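Local coordinates for WGR domain-containing protein (Bacteroides fragilis, PDB 2RA8), which is of unknown function but joins an N-terminal WGR domain, a module often linked to nucleic-acid binding, to a curved array of leucine-rich repeats, at residues 183-188 with 207-212; 163-168 with 188-193; 144-149 with 177-182. All blocks are in the same frame, centred on the assembly; numbering follows the deposited sequence.

Interaction 1: 183-188 with 207-212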
loop_
_atom_site.group_PDB
_atom_site.type_symbol
_atom_site.label_atom_id
_atom_site.label_comp_id
_atom_site.label_asym_id
_atom_site.label_seq_id
_atom_site.Cartn_x
_atom_site.Cartn_y
_atom_site.Cartn_z
ATOM N N ASN A 183 -7.120 -21.564 -6.177
ATOM C CA ASN A 183 -7.421 -22.407 -7.336
ATOM C C ASN A 183 -6.748 -23.768 -7.204
ATOM O O ASN A 183 -5.520 -23.859 -7.145
ATOM C CB ASN A 183 -6.927 -21.749 -8.637
ATOM C CG ASN A 183 -7.733 -20.516 -9.025
ATOM O OD1 ASN A 183 -7.398 -19.825 -9.992
ATOM N ND2 ASN A 183 -8.802 -20.242 -8.284
ATOM N N ASN A 184 -7.554 -24.828 -7.168
ATOM C CA ASN A 184 -7.036 -26.195 -7.059
ATOM C C ASN A 184 -6.244 -26.424 -5.791
ATOM O O ASN A 184 -5.319 -27.239 -5.770
ATOM C CB ASN A 184 -6.138 -26.522 -8.262
ATOM C CG ASN A 184 -6.900 -26.540 -9.577
ATOM O OD1 ASN A 184 -6.402 -26.068 -10.603
ATOM N ND2 ASN A 184 -8.110 -27.097 -9.555
ATOM N N LEU A 185 -6.599 -25.714 -4.727
ATOM C CA LEU A 185 -5.897 -25.851 -3.462
ATOM C C LEU A 185 -6.518 -26.906 -2.586
ATOM O O LEU A 185 -7.724 -27.123 -2.619
ATOM C CB LEU A 185 -5.905 -24.512 -2.697
ATOM C CG LEU A 185 -5.486 -24.559 -1.219
ATOM C CD1 LEU A 185 -4.016 -24.961 -1.112
ATOM C CD2 LEU A 185 -5.711 -23.212 -0.561
ATOM N N SER A 186 -5.685 -27.575 -1.800
ATOM C CA SER A 186 -6.167 -28.576 -0.855
ATOM C C SER A 186 -5.143 -28.665 0.245
ATOM O O SER A 186 -3.971 -28.378 0.019
ATOM C CB SER A 186 -6.333 -29.943 -1.524
ATOM O OG SER A 186 -6.930 -30.859 -0.620
ATOM N N ILE A 187 -5.579 -29.036 1.446
ATOM C CA ILE A 187 -4.672 -29.165 2.582
ATOM C C ILE A 187 -4.916 -30.483 3.269
ATOM O O ILE A 187 -4.351 -30.763 4.326
ATOM C CB ILE A 187 -4.858 -28.023 3.606
ATOM C CG1 ILE A 187 -6.292 -28.012 4.132
ATOM C CG2 ILE A 187 -4.489 -26.691 2.963
ATOM C CD1 ILE A 187 -6.507 -27.052 5.279
ATOM N N GLY A 188 -5.780 -31.293 2.661
ATOM C CA GLY A 188 -6.089 -32.605 3.192
ATOM C C GLY A 188 -7.066 -32.637 4.347
ATOM O O GLY A 188 -7.593 -31.604 4.780
ATOM N N ASP A 207 -15.601 -24.889 -1.845
ATOM C CA ASP A 207 -16.132 -25.726 -0.775
ATOM C C ASP A 207 -15.139 -26.810 -0.411
ATOM O O ASP A 207 -15.133 -27.306 0.715
ATOM C CB ASP A 207 -17.462 -26.367 -1.204
ATOM C CG ASP A 207 -18.654 -25.437 -1.009
ATOM O OD1 ASP A 207 -19.743 -25.738 -1.546
ATOM O OD2 ASP A 207 -18.507 -24.413 -0.310
ATOM N N SER A 208 -14.285 -27.182 -1.361
ATOM C CA SER A 208 -13.283 -28.217 -1.115
ATOM C C SER A 208 -12.351 -27.812 -0.003
ATOM O O SER A 208 -11.965 -28.634 0.827
ATOM C CB SER A 208 -12.481 -28.502 -2.386
ATOM O OG SER A 208 -12.044 -27.303 -2.998
ATOM N N VAL A 209 -11.995 -26.535 0.038
ATOM C CA VAL A 209 -11.109 -26.031 1.080
ATOM C C VAL A 209 -11.773 -26.118 2.437
ATOM O O VAL A 209 -11.170 -26.590 3.407
ATOM C CB VAL A 209 -10.708 -24.569 0.797
ATOM C CG1 VAL A 209 -9.866 -24.030 1.938
ATOM C CG2 VAL A 209 -9.945 -24.491 -0.527
ATOM N N VAL A 210 -13.022 -25.669 2.523
ATOM C CA VAL A 210 -13.741 -25.724 3.788
ATOM C C VAL A 210 -13.879 -27.161 4.262
ATOM O O VAL A 210 -13.767 -27.448 5.462
ATOM C CB VAL A 210 -15.147 -25.097 3.664
ATOM C CG1 VAL A 210 -15.867 -25.171 4.996
ATOM C CG2 VAL A 210 -15.036 -23.644 3.215
ATOM N N GLU A 211 -14.115 -28.076 3.326
ATOM C CA GLU A 211 -14.270 -29.485 3.672
ATOM C C GLU A 211 -12.984 -30.076 4.193
ATOM O O GLU A 211 -13.002 -30.970 5.044
ATOM C CB GLU A 211 -14.781 -30.276 2.465
ATOM C CG GLU A 211 -16.192 -29.862 2.055
ATOM C CD GLU A 211 -16.776 -30.732 0.961
ATOM O OE1 GLU A 211 -17.084 -31.911 1.241
ATOM O OE2 GLU A 211 -16.923 -30.234 -0.177
ATOM N N ASP A 212 -11.855 -29.593 3.685
ATOM C CA ASP A 212 -10.569 -30.065 4.180
ATOM C C ASP A 212 -10.451 -29.664 5.631
ATOM O O ASP A 212 -10.037 -30.459 6.476
ATOM C CB ASP A 212 -9.406 -29.465 3.384
ATOM C CG ASP A 212 -9.241 -30.107 2.019
ATOM O OD1 ASP A 212 -9.691 -31.263 1.847
ATOM O OD2 ASP A 212 -8.649 -29.466 1.120
HETATM O O HOH W 1 -9.973 -26.489 -4.477
#

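Interaction 2: 163-168 with 188-193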
loop_
_atom_site.group_PDB
_atom_site.type_symbol
_atom_site.label_atom_id
_atom_site.label_comp_id
_atom_site.label_asym_id
_atom_site.label_seq_id
_atom_site.Cartn_x
_atom_site.Cartn_y
_atom_site.Cartn_z
ATOM N N ASP A 163 -2.216 -29.654 -4.268
ATOM C CA ASP A 163 -2.548 -30.262 -2.987
ATOM C C ASP A 163 -1.361 -29.991 -2.086
ATOM O O ASP A 163 -0.257 -30.458 -2.350
ATOM C CB ASP A 163 -2.754 -31.765 -3.162
ATOM C CG ASP A 163 -2.906 -32.491 -1.844
ATOM O OD1 ASP A 163 -3.344 -31.866 -0.855
ATOM O OD2 ASP A 163 -2.600 -33.698 -1.805
ATOM N N LEU A 164 -1.560 -29.209 -1.029
ATOM C CA LEU A 164 -0.447 -28.909 -0.130
ATOM C C LEU A 164 -0.392 -29.813 1.082
ATOM O O LEU A 164 0.437 -29.617 1.966
ATOM C CB LEU A 164 -0.504 -27.447 0.345
ATOM C CG LEU A 164 -0.327 -26.314 -0.685
ATOM C CD1 LEU A 164 -0.277 -24.966 0.056
ATOM C CD2 LEU A 164 0.951 -26.519 -1.475
ATOM N N SER A 165 -1.263 -30.813 1.149
ATOM C CA SER A 165 -1.235 -31.701 2.310
ATOM C C SER A 165 0.123 -32.356 2.491
ATOM O O SER A 165 0.585 -32.541 3.621
ATOM C CB SER A 165 -2.313 -32.776 2.203
ATOM O OG SER A 165 -2.325 -33.591 3.368
ATOM N N PRO A 166 0.795 -32.725 1.387
ATOM C CA PRO A 166 2.109 -33.355 1.562
ATOM C C PRO A 166 3.157 -32.400 2.084
ATOM O O PRO A 166 4.097 -32.809 2.774
ATOM C CB PRO A 166 2.440 -33.862 0.161
ATOM C CG PRO A 166 1.088 -34.170 -0.404
ATOM C CD PRO A 166 0.292 -32.953 0.021
ATOM N N VAL A 167 3.005 -31.121 1.748
ATOM C CA VAL A 167 3.938 -30.094 2.197
ATOM C C VAL A 167 3.742 -29.860 3.671
ATOM O O VAL A 167 4.710 -29.741 4.419
ATOM C CB VAL A 167 3.729 -28.768 1.422
ATOM C CG1 VAL A 167 4.568 -27.658 2.037
ATOM C CG2 VAL A 167 4.123 -28.967 -0.038
ATOM N N LEU A 168 2.487 -29.803 4.105
ATOM C CA LEU A 168 2.201 -29.608 5.514
ATOM C C LEU A 168 2.678 -30.822 6.302
ATOM O O LEU A 168 3.102 -30.691 7.451
ATOM C CB LEU A 168 0.694 -29.389 5.735
ATOM C CG LEU A 168 0.087 -28.175 4.994
ATOM C CD1 LEU A 168 -1.394 -28.088 5.307
ATOM C CD2 LEU A 168 0.790 -26.882 5.404
ATOM N N GLY A 188 -5.780 -31.293 2.661
ATOM C CA GLY A 188 -6.089 -32.605 3.192
ATOM C C GLY A 188 -7.066 -32.637 4.347
ATOM O O GLY A 188 -7.593 -31.604 4.780
ATOM N N LYS A 189 -7.311 -33.850 4.833
ATOM C CA LYS A 189 -8.205 -34.089 5.952
ATOM C C LYS A 189 -7.441 -34.981 6.898
ATOM O O LYS A 189 -7.593 -36.199 6.881
ATOM C CB LYS A 189 -9.482 -34.787 5.470
ATOM C CG LYS A 189 -10.235 -33.981 4.424
ATOM C CD LYS A 189 -11.506 -34.654 3.958
ATOM C CE LYS A 189 -12.104 -33.891 2.785
ATOM N NZ LYS A 189 -13.382 -34.496 2.314
ATOM N N LYS A 190 -6.593 -34.365 7.713
ATOM C CA LYS A 190 -5.766 -35.100 8.656
ATOM C C LYS A 190 -5.704 -34.386 9.967
ATOM O O LYS A 190 -6.051 -33.204 10.069
ATOM C CB LYS A 190 -4.339 -35.244 8.106
ATOM C CG LYS A 190 -4.262 -35.951 6.758
ATOM C CD LYS A 190 -2.884 -35.832 6.117
ATOM C CE LYS A 190 -2.832 -36.650 4.827
ATOM N NZ LYS A 190 -1.571 -36.480 4.054
ATOM N N PRO A 191 -5.308 -35.102 11.026
ATOM C CA PRO A 191 -5.244 -34.371 12.286
ATOM C C PRO A 191 -3.982 -33.545 12.258
ATOM O O PRO A 191 -2.921 -34.031 11.860
ATOM C CB PRO A 191 -5.225 -35.483 13.334
ATOM C CG PRO A 191 -4.636 -36.655 12.600
ATOM C CD PRO A 191 -5.258 -36.558 11.241
ATOM N N ARG A 192 -4.094 -32.276 12.632
ATOM C CA ARG A 192 -2.935 -31.394 12.652
ATOM C C ARG A 192 -2.921 -30.601 13.914
ATOM O O ARG A 192 -3.183 -29.398 13.919
ATOM C CB ARG A 192 -2.949 -30.452 11.448
ATOM C CG ARG A 192 -2.834 -31.175 10.122
ATOM C CD ARG A 192 -2.708 -30.173 8.999
ATOM N NE ARG A 192 -2.901 -30.781 7.692
ATOM C CZ ARG A 192 -2.060 -31.637 7.129
ATOM N NH1 ARG A 192 -2.334 -32.130 5.927
ATOM N NH2 ARG A 192 -0.948 -31.994 7.760
ATOM N N PRO A 193 -2.619 -31.267 15.034
ATOM C CA PRO A 193 -2.581 -30.574 16.315
ATOM C C PRO A 193 -1.464 -29.556 16.407
ATOM O O PRO A 193 -1.415 -28.760 17.348
ATOM C CB PRO A 193 -2.424 -31.723 17.318
ATOM C CG PRO A 193 -1.613 -32.728 16.545
ATOM C CD PRO A 193 -2.293 -32.698 15.195
#

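Interaction 3: 144-149 with 177-182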
loop_
_atom_site.group_PDB
_atom_site.type_symbol
_atom_site.label_atom_id
_atom_site.label_comp_id
_atom_site.label_asym_id
_atom_site.label_seq_id
_atom_site.Cartn_x
_atom_site.Cartn_y
_atom_site.Cartn_z
ATOM N N LEU A 144 4.683 -20.759 7.763
ATOM C CA LEU A 144 4.684 -20.857 6.312
ATOM C C LEU A 144 3.646 -19.945 5.696
ATOM O O LEU A 144 2.463 -20.019 6.030
ATOM C CB LEU A 144 4.391 -22.301 5.872
ATOM C CG LEU A 144 4.119 -22.518 4.371
ATOM C CD1 LEU A 144 5.352 -22.118 3.560
ATOM C CD2 LEU A 144 3.754 -23.976 4.113
ATOM N N PHE A 145 4.090 -19.073 4.795
ATOM C CA PHE A 145 3.192 -18.163 4.086
ATOM C C PHE A 145 3.363 -18.584 2.662
ATOM O O PHE A 145 4.340 -18.227 2.015
ATOM C CB PHE A 145 3.633 -16.695 4.273
ATOM C CG PHE A 145 2.765 -15.679 3.558
ATOM C CD1 PHE A 145 1.606 -16.048 2.877
ATOM C CD2 PHE A 145 3.127 -14.338 3.567
ATOM C CE1 PHE A 145 0.827 -15.085 2.215
ATOM C CE2 PHE A 145 2.353 -13.370 2.909
ATOM C CZ PHE A 145 1.205 -13.747 2.234
ATOM N N TRP A 146 2.406 -19.370 2.181
ATOM C CA TRP A 146 2.420 -19.925 0.831
ATOM C C TRP A 146 1.598 -19.123 -0.162
ATOM O O TRP A 146 0.381 -19.007 -0.011
ATOM C CB TRP A 146 1.892 -21.375 0.889
ATOM C CG TRP A 146 2.028 -22.138 -0.394
ATOM C CD1 TRP A 146 1.239 -22.027 -1.506
ATOM C CD2 TRP A 146 3.037 -23.103 -0.707
ATOM N NE1 TRP A 146 1.695 -22.867 -2.492
ATOM C CE2 TRP A 146 2.793 -23.541 -2.031
ATOM C CE3 TRP A 146 4.117 -23.641 0.001
ATOM C CZ2 TRP A 146 3.600 -24.497 -2.660
ATOM C CZ3 TRP A 146 4.920 -24.596 -0.624
ATOM C CH2 TRP A 146 4.653 -25.014 -1.945
ATOM N N GLY A 147 2.254 -18.568 -1.179
ATOM C CA GLY A 147 1.535 -17.805 -2.188
ATOM C C GLY A 147 1.531 -16.288 -2.035
ATOM O O GLY A 147 0.552 -15.632 -2.380
ATOM N N ASP A 148 2.620 -15.722 -1.526
ATOM C CA ASP A 148 2.687 -14.282 -1.341
ATOM C C ASP A 148 2.941 -13.635 -2.683
ATOM O O ASP A 148 4.046 -13.166 -2.975
ATOM C CB ASP A 148 3.781 -13.933 -0.340
ATOM C CG ASP A 148 3.816 -12.452 0.004
ATOM O OD1 ASP A 148 2.775 -11.782 -0.121
ATOM O OD2 ASP A 148 4.886 -11.966 0.420
ATOM N N ILE A 149 1.886 -13.632 -3.493
ATOM C CA ILE A 149 1.874 -13.089 -4.851
ATOM C C ILE A 149 1.032 -11.833 -4.889
ATOM O O ILE A 149 -0.178 -11.889 -4.661
ATOM C CB ILE A 149 1.219 -14.084 -5.839
ATOM C CG1 ILE A 149 1.718 -15.506 -5.575
ATOM C CG2 ILE A 149 1.452 -13.617 -7.274
ATOM C CD1 ILE A 149 3.199 -15.667 -5.625
ATOM N N LEU A 177 0.112 -20.996 9.666
ATOM C CA LEU A 177 -0.061 -21.265 8.238
ATOM C C LEU A 177 -0.896 -20.200 7.585
ATOM O O LEU A 177 -2.006 -19.895 8.031
ATOM C CB LEU A 177 -0.763 -22.607 8.035
ATOM C CG LEU A 177 -0.420 -23.556 6.889
ATOM C CD1 LEU A 177 -1.629 -24.432 6.682
ATOM C CD2 LEU A 177 -0.066 -22.841 5.605
ATOM N N LYS A 178 -0.363 -19.643 6.507
ATOM C CA LYS A 178 -1.038 -18.595 5.765
ATOM C C LYS A 178 -0.881 -18.945 4.309
ATOM O O LYS A 178 0.235 -19.195 3.841
ATOM C CB LYS A 178 -0.373 -17.262 6.070
ATOM C CG LYS A 178 -1.002 -16.039 5.440
ATOM C CD LYS A 178 -0.304 -14.810 6.007
ATOM C CE LYS A 178 -0.792 -13.524 5.392
ATOM N NZ LYS A 178 -0.065 -12.392 6.035
ATOM N N ILE A 179 -2.006 -18.982 3.597
ATOM C CA ILE A 179 -2.038 -19.326 2.178
ATOM C C ILE A 179 -2.852 -18.293 1.409
ATOM O O ILE A 179 -3.942 -17.906 1.830
ATOM C CB ILE A 179 -2.702 -20.703 1.964
ATOM C CG1 ILE A 179 -2.011 -21.781 2.824
ATOM C CG2 ILE A 179 -2.633 -21.091 0.495
ATOM C CD1 ILE A 179 -2.848 -23.057 2.935
ATOM N N LYS A 180 -2.326 -17.854 0.271
ATOM C CA LYS A 180 -3.009 -16.871 -0.565
ATOM C C LYS A 180 -3.171 -17.482 -1.934
ATOM O O LYS A 180 -2.192 -17.918 -2.523
ATOM C CB LYS A 180 -2.181 -15.582 -0.657
ATOM C CG LYS A 180 -2.784 -14.504 -1.551
ATOM C CD LYS A 180 -1.946 -13.225 -1.481
ATOM C CE LYS A 180 -2.475 -12.177 -2.452
ATOM N NZ LYS A 180 -1.800 -10.864 -2.283
ATOM N N GLY A 181 -4.408 -17.506 -2.445
ATOM C CA GLY A 181 -4.685 -18.104 -3.743
ATOM C C GLY A 181 -5.314 -19.454 -3.451
ATOM O O GLY A 181 -4.779 -20.213 -2.641
ATOM N N THR A 182 -6.434 -19.775 -4.090
ATOM C CA THR A 182 -7.097 -21.044 -3.796
ATOM C C THR A 182 -7.464 -21.952 -4.953
ATOM O O THR A 182 -8.069 -23.007 -4.743
ATOM C CB THR A 182 -8.359 -20.790 -2.960
ATOM O OG1 THR A 182 -9.161 -19.795 -3.609
ATOM C CG2 THR A 182 -7.984 -20.299 -1.563
#

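Interaction 1: 183-188 with 207-212
Asp212 swings its CG anti to its own carbonyl carbon (chi1 -76°), which directs the carboxylate off the helix 207-215 and onto the loop 183-188, while Ser186 holds OG anti to its backbone N (chi1 -174°) and so presents the hydroxyl to that carboxylate. Asp212 OD2 takes both loop donors. Ser186 OG donates to Asp212 OD2 over 2.8 Å, arriving on the syn side and 33° out of the carboxylate plane. The backbone Ile187 N reaches the same OD2 atom of Asp212 at 3.1 Å, in a fairly straight bond but from above the plane. Both donors approach from one face of the carboxylate, and this pair of bonds probably favours the charged form of the acid and limits its rotation. Loop and helix belong to a leucine-rich-repeat array of parallel strands, in which the chain leaves strand 176-180, passes along the outer layer, and returns through strand 197-201 before entering the helix; Asp212 thus ties the loop after strand 176-180 to the helix that follows strand 197-201. The aliphatic part of the acid is also used, for Ile187 CG1 packs on Asp212 CB at 3.5 Å. Beside it Gly188 places its carbonyl O 3.1 Å from Asp212 CB. One helical turn earlier the contact becomes apolar: Leu185 CD2 and Val209 CG2 stand 4.4 Å apart, both on buried residues, and Leu185 together with Ile187 also rests on Ile179 of strand 176-180. At the more exposed margin a water donates to Leu185 O at 3.0 Å and is hydrogen-bonded to Ser208 OG as well, bridging the start of the helix to the loop backbone.

Interaction 2: 163-168 with 188-193
Leu168 and Arg192 lay their side chains across each other at about a right angle, with the aliphatic group against the flat guanidinium. Leu168 CB sits 3.6 Å above the guanidinium plane, offset toward its rim, and is closest to Arg192 NH2 at 3.7 Å; Leu168 CD1 lies near Arg192 NE and CZ. Lys190 CB occupies the opposite face, also toward the rim, while Ser165 OG comes in at the edge, in the plane, 2.9 Å from Arg192 NH1. The flat group is therefore approached on both faces and at its edge. Lys190 runs extended beyond CG, and its NZ donates to Ser165 OG at 3.1 Å, with the aliphatic CE and CD of the lysine close to the same hydroxyl. Two cationic side chains thus converge on one serine at the first turn of helix 165-169, in the segment that links neighbouring parallel strands of the leucine-rich-repeat array. Asp163, just ahead of this helix, caps it: its OD1 accepts from Ser165 N at 3.1 Å, the donor lying above the carboxylate plane. Asp169 makes salt bridges with both Lys190 NZ and Arg192 NH2 and probably offsets their charge, and Arg192 NH1 is further tied to Ile187 O. Where the backbones come closest, with the CA atoms of Ser165 and Gly188 5.0 Å apart, Ser165 CB packs against Gly188 N at 3.8 Å.

Interaction 3: 144-149 with 177-182
Strands 144-146 and 177-180 run side by side and parallel, 8° apart in direction, with Leu144, Phe145 and Trp146 opposite Leu177, Lys178 and Ile179. Lys178 uses both its backbone groups: its N donates to Leu144 O at 2.9 Å, and its O accepts from Trp146 N at 2.7 Å. A third bond, from Lys180 N to Trp146 O, continues the pairing. On one face of the sheet Phe145 and Lys178 cross obliquely. The extended lysine lies over the phenyl ring, CD above its centre at 3.9 Å from the centroid in a CH-pi contact, and NZ 4.4 Å from the same Phe145 centroid, 24° off the normal, in a cation-pi contact. Asp148 CB covers the rim of the other face. Leu144, Leu177, Trp146 and Ile179 populate the opposite side of the sheet, the leucines meeting through CD2 atoms and Trp146 CB lying near Ile179 CG1. At the end of its strand, Lys180 stretches past Gly147, bringing CB to 3.2 Å from Gly147 O, and NZ makes a weak hydrogen bond to Ile149 O. This strand pairing belongs to a beta-alpha-beta unit of the leucine-rich-repeat sheet; its chemistry implies a two-sided division, with largely apolar side chains buried on the face where Trp146 meets helix 125-132 and the Lys178 ammonium over the Phe145 ring on the other.

How the interactions relate
All three contacts lie in the leucine-rich-repeat array, around neighbouring strands of its parallel sheet and the segments between them. Interaction 3 joins strands 143-146 and 176-180; helix 165-169, used by interaction 2, lies between them in the chain, so the segments of these two contacts alternate. Interaction 1 opens after interaction 3 closes and crosses interaction 2, with which it shares Gly188. The centres of interactions 1 and 2 are about 10 Å apart; that of interaction 3 lies about 13 Å from the first and about 15 Å from the second. Leu168 packs on Leu177, while Trp146 meets Leu164 and Val167, so that side chains of interactions 2 and 3 touch between sheet and outer layer.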